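Local coordinates for chorismate mutase (Clostridium thermocellum, PDB 1XHO), which probably catalyses the rearrangement of chorismate to prephenate as a trimeric, AroH-class chorismate mutase, at residues Asp69-Ile74 against Met121-Asp126. Residues are numbered along the deposited sequence; the frame is centred on the assembly and turned at random.
Sequences DDIISI and MHVNTD
Ile72 and Ser73 together face His122 in a classic beta bulge, where the start of strand 71-78 runs antiparallel to the end of strand 116-124 in the mixed sheet of this type I chorismate mutase. The bulge hangs on one carbonyl: His122 O accepts Ile72 N at 2.8 Å and, in a weak bond, Ser73 N at 3.4 Å. Toward the 3-10 turn at Asp70, Asn124 N gives Asp70 O a short, straight bond of 2.7 Å, with the donor nearly in line with the carbonyl. Past the bulge, His122 N reaches Ser73 O at 3.1 Å and a more bent N-H...O angle of 138°; the CA of Met121 also lies against that oxygen. Apolar packing joins Ile71, Ile74, Met121 and Val123 on the face toward helix 46-63, where Met121 meets Leu57 and Met60. The selenomethionine leaves its backbone with CG anti to N (chi1 -168°), which sets CG 3.9 Å from Ile71 CG2; a bend at chi3 then brings CE beside Ile74 CD1. Ile72 crosses Asn124 at about a right angle, its CG1 3.7 Å from Asn124 ND2. The other face, with Ser73 and His122, belongs to the trimer interface: Ser73 OG bonds His122 NE2 of the second subunit, and His122 NE2 bonds Ser73 OG of the third. Within the chain a water joins the two side chains, lying in the plane of the imidazole at its edge, 2.8 Å from His122 ND1 and 2.9 Å from Ser73 OG.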
loop_
_atom_site.group_PDB
_atom_site.type_symbol
_atom_site.label_atom_id
_atom_site.label_comp_id
_atom_site.label_asym_id
_atom_site.label_seq_id
_atom_site.Cartn_x
_atom_site.Cartn_y
_atom_site.Cartn_z
ATOM N N ASP C 69 -17.470 9.510 4.279
ATOM C CA ASP C 69 -18.146 8.294 4.808
ATOM C C ASP C 69 -17.907 7.030 3.972
ATOM O O ASP C 69 -17.933 5.919 4.498
ATOM C CB ASP C 69 -19.671 8.507 4.879
ATOM C CG ASP C 69 -20.117 9.203 6.145
ATOM O OD1 ASP C 69 -19.424 9.086 7.182
ATOM O OD2 ASP C 69 -21.191 9.851 6.109
ATOM N N ASP C 70 -17.711 7.209 2.670
ATOM C CA ASP C 70 -17.584 6.091 1.734
ATOM C C ASP C 70 -16.152 5.558 1.624
ATOM O O ASP C 70 -15.944 4.444 1.137
ATOM C CB ASP C 70 -18.071 6.526 0.343
ATOM C CG ASP C 70 -19.491 7.114 0.368
ATOM O OD1 ASP C 70 -20.384 6.460 0.944
ATOM O OD2 ASP C 70 -19.700 8.227 -0.183
ATOM N N ILE C 71 -15.182 6.362 2.072
ATOM C CA ILE C 71 -13.750 6.093 1.849
ATOM C C ILE C 71 -13.148 5.236 2.974
ATOM O O ILE C 71 -13.225 5.577 4.146
ATOM C CB ILE C 71 -12.953 7.423 1.668
ATOM C CG1 ILE C 71 -13.596 8.272 0.566
ATOM C CG2 ILE C 71 -11.478 7.152 1.339
ATOM C CD1 ILE C 71 -12.887 9.580 0.291
ATOM N N ILE C 72 -12.558 4.110 2.593
ATOM C CA ILE C 72 -11.943 3.184 3.542
ATOM C C ILE C 72 -10.501 3.622 3.831
ATOM O O ILE C 72 -10.085 3.736 4.990
ATOM C CB ILE C 72 -11.964 1.738 2.985
ATOM C CG1 ILE C 72 -13.419 1.301 2.725
ATOM C CG2 ILE C 72 -11.235 0.770 3.943
ATOM C CD1 ILE C 72 -13.551 0.038 1.902
ATOM N N SER C 73 -9.744 3.880 2.769
ATOM C CA SER C 73 -8.340 4.251 2.913
ATOM C C SER C 73 -7.810 5.015 1.691
ATOM O O SER C 73 -8.380 4.944 0.593
ATOM C CB SER C 73 -7.494 3.005 3.201
ATOM O OG SER C 73 -7.675 2.005 2.211
ATOM N N ILE C 74 -6.742 5.785 1.913
ATOM C CA ILE C 74 -6.064 6.488 0.836
ATOM C C ILE C 74 -4.556 6.324 0.950
ATOM O O ILE C 74 -3.948 6.719 1.951
ATOM C CB ILE C 74 -6.422 7.988 0.753
ATOM C CG1 ILE C 74 -7.928 8.194 0.986
ATOM C CG2 ILE C 74 -5.951 8.528 -0.612
ATOM C CD1 ILE C 74 -8.444 9.568 0.691
HETATM N N MSE C 121 -7.418 4.604 -3.787
HETATM C CA MSE C 121 -8.490 4.827 -2.843
HETATM C C MSE C 121 -9.416 3.617 -2.749
HETATM O O MSE C 121 -10.100 3.293 -3.713
HETATM C CB MSE C 121 -9.270 6.049 -3.301
HETATM C CG MSE C 121 -10.243 6.599 -2.300
HETATM SE SE MSE C 121 -11.166 8.086 -3.103
HETATM C CE MSE C 121 -9.845 9.452 -3.096
ATOM N N HIS C 122 -9.437 2.959 -1.586
ATOM C CA HIS C 122 -10.409 1.894 -1.322
ATOM C C HIS C 122 -11.725 2.503 -0.805
ATOM O O HIS C 122 -11.714 3.350 0.074
ATOM C CB HIS C 122 -9.834 0.858 -0.346
ATOM C CG HIS C 122 -8.805 -0.030 -0.972
ATOM N ND1 HIS C 122 -7.498 0.372 -1.176
ATOM C CD2 HIS C 122 -8.903 -1.277 -1.491
ATOM C CE1 HIS C 122 -6.831 -0.607 -1.763
ATOM N NE2 HIS C 122 -7.660 -1.616 -1.969
ATOM N N VAL C 123 -12.854 2.088 -1.381
ATOM C CA VAL C 123 -14.142 2.715 -1.054
ATOM C C VAL C 123 -15.233 1.686 -0.912
ATOM O O VAL C 123 -15.137 0.594 -1.447
ATOM C CB VAL C 123 -14.583 3.797 -2.103
ATOM C CG1 VAL C 123 -13.541 4.891 -2.210
ATOM C CG2 VAL C 123 -14.895 3.186 -3.477
ATOM N N ASN C 124 -16.258 2.052 -0.155
ATOM C CA ASN C 124 -17.482 1.274 -0.078
ATOM C C ASN C 124 -18.450 1.938 -1.048
ATOM O O ASN C 124 -18.696 3.135 -0.959
ATOM C CB ASN C 124 -18.006 1.210 1.375
ATOM C CG ASN C 124 -17.332 0.088 2.198
ATOM O OD1 ASN C 124 -17.147 -1.022 1.702
ATOM N ND2 ASN C 124 -16.959 0.381 3.448
ATOM N N THR C 125 -18.928 1.174 -2.031
ATOM C CA THR C 125 -19.775 1.721 -3.100
ATOM C C THR C 125 -20.779 0.695 -3.616
ATOM O O THR C 125 -20.569 -0.510 -3.493
ATOM C CB THR C 125 -18.931 2.245 -4.296
ATOM O OG1 THR C 125 -19.792 2.847 -5.273
ATOM C CG2 THR C 125 -18.136 1.124 -4.951
ATOM N N ASP C 126 -21.870 1.194 -4.194
ATOM C CA ASP C 126 -22.897 0.345 -4.795
ATOM C C ASP C 126 -22.698 0.234 -6.306
ATOM O O ASP C 126 -23.451 -0.470 -6.984
ATOM C CB ASP C 126 -24.312 0.864 -4.459
ATOM C CG ASP C 126 -24.631 2.200 -5.115
ATOM O OD1 ASP C 126 -23.700 2.900 -5.570
ATOM O OD2 ASP C 126 -25.823 2.555 -5.169
HETATM O O HOH W 1 -6.147 2.625 -0.150
#